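Long-range contact in probable polyketide synthase 1 (Dictyostelium discoideum, PDB 2H84), which probably acts as a polyketide synthase whose C-terminal type III domain extends and cyclises acyl chains, the whole protein giving only acylpyrones in vitro: residues L65-R79 with T184-G196. Sequence-based numbering, arbitrary orientation.
Sequences LVRDYTKPENSIKFR and TEVCSLHFSNTDG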
loop_
_atom_site.group_PDB
_atom_site.type_symbol
_atom_site.label_atom_id
_atom_site.label_comp_id
_atom_site.label_asym_id
_atom_site.label_seq_id
_atom_site.Cartn_x
_atom_site.Cartn_y
_atom_site.Cartn_z
ATOM N N LEU A 65 -12.633 1.201 21.263
ATOM C CA LEU A 65 -12.224 2.458 20.659
ATOM C C LEU A 65 -11.026 3.111 21.320
ATOM O O LEU A 65 -10.980 3.230 22.538
ATOM C CB LEU A 65 -13.394 3.444 20.701
ATOM C CG LEU A 65 -14.775 2.949 20.279
ATOM C CD1 LEU A 65 -15.801 3.981 20.668
ATOM C CD2 LEU A 65 -14.808 2.686 18.800
ATOM N N VAL A 66 -10.065 3.546 20.507
ATOM C CA VAL A 66 -8.890 4.222 21.023
ATOM C C VAL A 66 -9.424 5.514 21.632
ATOM O O VAL A 66 -8.885 6.009 22.619
ATOM C CB VAL A 66 -7.881 4.533 19.890
ATOM C CG1 VAL A 66 -6.784 5.464 20.390
ATOM C CG2 VAL A 66 -7.265 3.247 19.387
ATOM N N ARG A 67 -10.489 6.058 21.044
ATOM C CA ARG A 67 -11.106 7.272 21.571
ATOM C C ARG A 67 -12.476 6.925 22.132
ATOM O O ARG A 67 -13.434 6.754 21.391
ATOM C CB ARG A 67 -11.261 8.344 20.491
ATOM C CG ARG A 67 -11.929 9.625 21.003
ATOM C CD ARG A 67 -11.832 10.760 20.002
ATOM N NE ARG A 67 -12.558 11.944 20.454
ATOM C CZ ARG A 67 -12.083 13.182 20.351
ATOM N NH1 ARG A 67 -10.890 13.384 19.818
ATOM N NH2 ARG A 67 -12.781 14.223 20.780
ATOM N N ASP A 68 -12.556 6.817 23.450
ATOM C CA ASP A 68 -13.799 6.476 24.123
ATOM C C ASP A 68 -14.651 7.726 24.260
ATOM O O ASP A 68 -14.480 8.512 25.185
ATOM C CB ASP A 68 -13.492 5.879 25.503
ATOM C CG ASP A 68 -14.735 5.387 26.224
ATOM O OD1 ASP A 68 -14.613 4.735 27.280
ATOM O OD2 ASP A 68 -15.849 5.656 25.753
ATOM N N TYR A 69 -15.581 7.896 23.332
ATOM C CA TYR A 69 -16.438 9.059 23.337
ATOM C C TYR A 69 -17.316 9.239 24.570
ATOM O O TYR A 69 -17.869 10.316 24.782
ATOM C CB TYR A 69 -17.290 9.071 22.065
ATOM C CG TYR A 69 -16.481 9.410 20.833
ATOM C CD1 TYR A 69 -15.690 8.450 20.204
ATOM C CD2 TYR A 69 -16.455 10.713 20.334
ATOM C CE1 TYR A 69 -14.893 8.785 19.117
ATOM C CE2 TYR A 69 -15.666 11.054 19.252
ATOM C CZ TYR A 69 -14.887 10.092 18.648
ATOM O OH TYR A 69 -14.092 10.447 17.582
ATOM N N THR A 70 -17.442 8.207 25.396
ATOM C CA THR A 70 -18.264 8.334 26.590
ATOM C C THR A 70 -17.518 9.195 27.597
ATOM O O THR A 70 -18.123 9.757 28.511
ATOM C CB THR A 70 -18.593 6.965 27.231
ATOM O OG1 THR A 70 -17.477 6.497 27.999
ATOM C CG2 THR A 70 -18.898 5.955 26.165
ATOM N N LYS A 71 -16.197 9.292 27.428
ATOM C CA LYS A 71 -15.365 10.125 28.297
ATOM C C LYS A 71 -15.530 11.569 27.818
ATOM O O LYS A 71 -15.295 11.874 26.651
ATOM C CB LYS A 71 -13.896 9.717 28.194
ATOM C CG LYS A 71 -13.599 8.303 28.644
ATOM C CD LYS A 71 -12.105 8.166 28.908
ATOM C CE LYS A 71 -11.732 6.785 29.426
ATOM N NZ LYS A 71 -10.335 6.452 29.018
ATOM N N PRO A 72 -15.932 12.475 28.719
ATOM C CA PRO A 72 -16.153 13.898 28.423
ATOM C C PRO A 72 -15.134 14.635 27.557
ATOM O O PRO A 72 -15.525 15.382 26.667
ATOM C CB PRO A 72 -16.282 14.518 29.806
ATOM C CG PRO A 72 -16.932 13.426 30.581
ATOM C CD PRO A 72 -16.152 12.207 30.151
ATOM N N GLU A 73 -13.841 14.437 27.818
ATOM C CA GLU A 73 -12.801 15.115 27.041
ATOM C C GLU A 73 -12.856 14.692 25.582
ATOM O O GLU A 73 -12.656 15.511 24.689
ATOM C CB GLU A 73 -11.398 14.821 27.588
ATOM C CG GLU A 73 -11.350 14.475 29.061
ATOM C CD GLU A 73 -11.442 12.977 29.306
ATOM O OE1 GLU A 73 -10.462 12.265 28.986
ATOM O OE2 GLU A 73 -12.493 12.519 29.812
ATOM N N ASN A 74 -13.127 13.417 25.335
ATOM C CA ASN A 74 -13.203 12.929 23.969
ATOM C C ASN A 74 -14.545 13.197 23.285
ATOM O O ASN A 74 -14.788 12.676 22.194
ATOM C CB ASN A 74 -12.948 11.427 23.935
ATOM C CG ASN A 74 -11.764 11.014 24.778
ATOM O OD1 ASN A 74 -10.688 11.607 24.696
ATOM N ND2 ASN A 74 -11.951 9.977 25.587
ATOM N N SER A 75 -15.415 13.982 23.919
ATOM C CA SER A 75 -16.721 14.269 23.345
ATOM C C SER A 75 -16.577 14.517 21.863
ATOM O O SER A 75 -15.595 15.116 21.433
ATOM C CB SER A 75 -17.345 15.494 23.993
ATOM O OG SER A 75 -18.588 15.786 23.373
ATOM N N ILE A 76 -17.554 14.063 21.086
ATOM C CA ILE A 76 -17.516 14.226 19.638
ATOM C C ILE A 76 -17.732 15.682 19.241
ATOM O O ILE A 76 -17.366 16.094 18.142
ATOM C CB ILE A 76 -18.590 13.341 18.959
ATOM C CG1 ILE A 76 -18.343 13.244 17.455
ATOM C CG2 ILE A 76 -19.961 13.915 19.217
ATOM C CD1 ILE A 76 -19.158 12.165 16.786
ATOM N N LYS A 77 -18.307 16.467 20.147
ATOM C CA LYS A 77 -18.561 17.875 19.854
ATOM C C LYS A 77 -17.291 18.705 19.844
ATOM O O LYS A 77 -17.336 19.902 19.563
ATOM C CB LYS A 77 -19.546 18.489 20.858
ATOM C CG LYS A 77 -19.005 18.618 22.265
ATOM C CD LYS A 77 -19.785 19.642 23.062
ATOM C CE LYS A 77 -20.529 19.017 24.228
ATOM N NZ LYS A 77 -20.407 19.843 25.477
ATOM N N PHE A 78 -16.160 18.077 20.153
ATOM C CA PHE A 78 -14.877 18.772 20.167
ATOM C C PHE A 78 -14.049 18.428 18.926
ATOM O O PHE A 78 -13.083 19.125 18.606
ATOM C CB PHE A 78 -14.104 18.396 21.430
ATOM C CG PHE A 78 -14.738 18.887 22.697
ATOM C CD1 PHE A 78 -14.633 18.145 23.862
ATOM C CD2 PHE A 78 -15.432 20.101 22.732
ATOM C CE1 PHE A 78 -15.211 18.590 25.041
ATOM C CE2 PHE A 78 -16.016 20.558 23.912
ATOM C CZ PHE A 78 -15.903 19.801 25.067
ATOM N N ARG A 79 -14.442 17.362 18.226
ATOM C CA ARG A 79 -13.744 16.904 17.024
ATOM C C ARG A 79 -13.456 17.984 15.997
ATOM O O ARG A 79 -12.429 17.940 15.318
ATOM C CB ARG A 79 -14.523 15.775 16.348
ATOM C CG ARG A 79 -14.486 14.467 17.119
ATOM C CD ARG A 79 -13.564 13.408 16.488
ATOM N NE ARG A 79 -12.333 13.962 15.941
ATOM C CZ ARG A 79 -12.084 14.058 14.645
ATOM N NH1 ARG A 79 -12.978 13.631 13.767
ATOM N NH2 ARG A 79 -10.949 14.599 14.228
ATOM N N THR A 184 -4.424 -3.448 10.614
ATOM C CA THR A 184 -4.780 -2.688 11.791
ATOM C C THR A 184 -5.354 -1.334 11.365
ATOM O O THR A 184 -4.766 -0.610 10.564
ATOM C CB THR A 184 -3.531 -2.594 12.731
ATOM O OG1 THR A 184 -3.497 -1.327 13.387
ATOM C CG2 THR A 184 -2.229 -2.844 11.950
ATOM N N GLU A 185 -6.538 -1.022 11.881
ATOM C CA GLU A 185 -7.226 0.213 11.522
ATOM C C GLU A 185 -7.806 0.887 12.759
ATOM O O GLU A 185 -8.319 0.201 13.646
ATOM C CB GLU A 185 -8.380 -0.094 10.558
ATOM C CG GLU A 185 -8.033 -1.000 9.381
ATOM C CD GLU A 185 -7.667 -0.241 8.112
ATOM O OE1 GLU A 185 -7.600 -0.865 7.036
ATOM O OE2 GLU A 185 -7.437 0.981 8.168
ATOM N N VAL A 186 -7.732 2.219 12.809
ATOM C CA VAL A 186 -8.277 2.984 13.926
ATOM C C VAL A 186 -9.206 4.062 13.387
ATOM O O VAL A 186 -8.765 5.095 12.885
ATOM C CB VAL A 186 -7.165 3.638 14.768
ATOM C CG1 VAL A 186 -7.776 4.502 15.859
ATOM C CG2 VAL A 186 -6.296 2.571 15.388
ATOM N N CYS A 187 -10.503 3.800 13.499
ATOM C CA CYS A 187 -11.535 4.707 13.009
ATOM C C CYS A 187 -12.099 5.703 14.005
ATOM O O CYS A 187 -12.494 6.799 13.620
ATOM C CB CYS A 187 -12.703 3.903 12.462
ATOM S SG CYS A 187 -12.217 2.542 11.414
ATOM N N SER A 188 -12.174 5.313 15.272
ATOM C CA SER A 188 -12.734 6.177 16.304
ATOM C C SER A 188 -12.131 7.566 16.309
ATOM O O SER A 188 -12.790 8.526 16.697
ATOM C CB SER A 188 -12.562 5.534 17.678
ATOM O OG SER A 188 -11.200 5.270 17.943
ATOM N N LEU A 189 -10.883 7.677 15.870
ATOM C CA LEU A 189 -10.214 8.967 15.832
ATOM C C LEU A 189 -10.859 9.901 14.829
ATOM O O LEU A 189 -10.718 11.119 14.934
ATOM C CB LEU A 189 -8.758 8.785 15.434
ATOM C CG LEU A 189 -7.854 8.108 16.451
ATOM C CD1 LEU A 189 -6.457 7.925 15.863
ATOM C CD2 LEU A 189 -7.814 8.970 17.705
ATOM N N HIS A 190 -11.588 9.335 13.874
ATOM C CA HIS A 190 -12.159 10.140 12.812
ATOM C C HIS A 190 -13.644 10.451 12.790
ATOM O O HIS A 190 -14.114 11.049 11.824
ATOM C CB HIS A 190 -11.745 9.523 11.475
ATOM C CG HIS A 190 -10.303 9.127 11.428
ATOM N ND1 HIS A 190 -9.277 10.043 11.506
ATOM C CD2 HIS A 190 -9.717 7.910 11.328
ATOM C CE1 HIS A 190 -8.118 9.408 11.452
ATOM N NE2 HIS A 190 -8.359 8.114 11.344
ATOM N N PHE A 191 -14.389 10.086 13.827
ATOM C CA PHE A 191 -15.824 10.388 13.825
ATOM C C PHE A 191 -16.102 11.868 13.592
ATOM O O PHE A 191 -15.345 12.728 14.029
ATOM C CB PHE A 191 -16.468 9.968 15.145
ATOM C CG PHE A 191 -16.452 8.492 15.384
ATOM C CD1 PHE A 191 -16.068 7.615 14.375
ATOM C CD2 PHE A 191 -16.823 7.973 16.618
ATOM C CE1 PHE A 191 -16.054 6.237 14.589
ATOM C CE2 PHE A 191 -16.815 6.592 16.852
ATOM C CZ PHE A 191 -16.427 5.723 15.832
ATOM N N SER A 192 -17.200 12.159 12.914
ATOM C CA SER A 192 -17.553 13.530 12.643
ATOM C C SER A 192 -19.009 13.825 12.972
ATOM O O SER A 192 -19.856 12.951 12.844
ATOM C CB SER A 192 -17.294 13.814 11.185
ATOM O OG SER A 192 -17.801 15.103 10.904
ATOM N N ASN A 193 -19.295 15.041 13.423
ATOM C CA ASN A 193 -20.669 15.408 13.727
ATOM C C ASN A 193 -21.073 16.445 12.705
ATOM O O ASN A 193 -21.662 17.461 13.055
ATOM C CB ASN A 193 -20.801 16.000 15.137
ATOM C CG ASN A 193 -20.008 17.288 15.305
ATOM O OD1 ASN A 193 -20.228 18.053 16.244
ATOM N ND2 ASN A 193 -19.068 17.527 14.389
ATOM N N THR A 194 -20.738 16.217 11.441
ATOM C CA THR A 194 -21.096 17.197 10.431
ATOM C C THR A 194 -22.418 16.888 9.794
ATOM O O THR A 194 -23.390 16.495 10.488
ATOM C CB THR A 194 -19.975 17.357 9.365
ATOM O OG1 THR A 194 -19.944 16.246 8.438
ATOM C CG2 THR A 194 -18.699 17.351 10.073
ATOM N N ASP A 195 -22.531 17.049 8.494
ATOM C CA ASP A 195 -23.849 16.746 8.095
ATOM C C ASP A 195 -24.372 15.725 7.168
ATOM O O ASP A 195 -24.037 15.799 6.041
ATOM C CB ASP A 195 -24.453 17.917 7.601
ATOM C CG ASP A 195 -25.757 17.857 7.920
ATOM O OD1 ASP A 195 -26.292 16.746 7.878
ATOM O OD2 ASP A 195 -26.258 18.847 8.289
ATOM N N GLY A 196 -25.294 14.899 7.626
ATOM C CA GLY A 196 -25.871 13.909 6.792
ATOM C C GLY A 196 -25.782 12.633 7.560
ATOM O O GLY A 196 -24.956 12.470 8.460
HETATM O O HOH W 1 -9.500 11.876 17.778
#
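The CA atoms of Arg67 and Ser188 lie 5.6 Å apart where the loop 65-79 passes the irregular chain that follows strand 178-185, and the chains draw near again, CA to CA, at Ile76 with Asn193 (6.8 Å). Serine suits the first crossing, being small enough to lie against Leu65; Ser188 OG accepts from Arg67 N at 3.3 Å and also hydrogen-bonds Asp208. Beside it Val66 CG2 meets Val186 CG1 crosswise at 3.8 Å. Tyr69 combines a flat apolar ring with a hydroxyl: the ring edge faces the carbonyl of Ser188, and OH donates to that oxygen. Its ring lies at 23° to that of Phe191 but is slid aside, the centroids 5.0 Å apart, so overlap is slight. Ile76, CG1 anti to the backbone N (chi1 -166°), extends a slender apolar arm, its CD1 3.8 Å from Phe191 CB. Arginine can serve carbonyl and carboxylate at once: Arg79 bends at chi2 and chi3, bringing Leu189 O over one guanidinium face, while Phe191 O lies in the guanidinium plane and takes a bond from NH1; NE forms a salt bridge with Glu82, whose carboxylate also pairs with Arg67. A leucine in place of Arg79 would probably leave Phe191 O without this donor and Glu82 with one cation fewer. The arrangement packs the loop after strand 62-63 on the chain leaving strand 178-185, within the N-terminal half of a chalcone synthase-like thiolase fold.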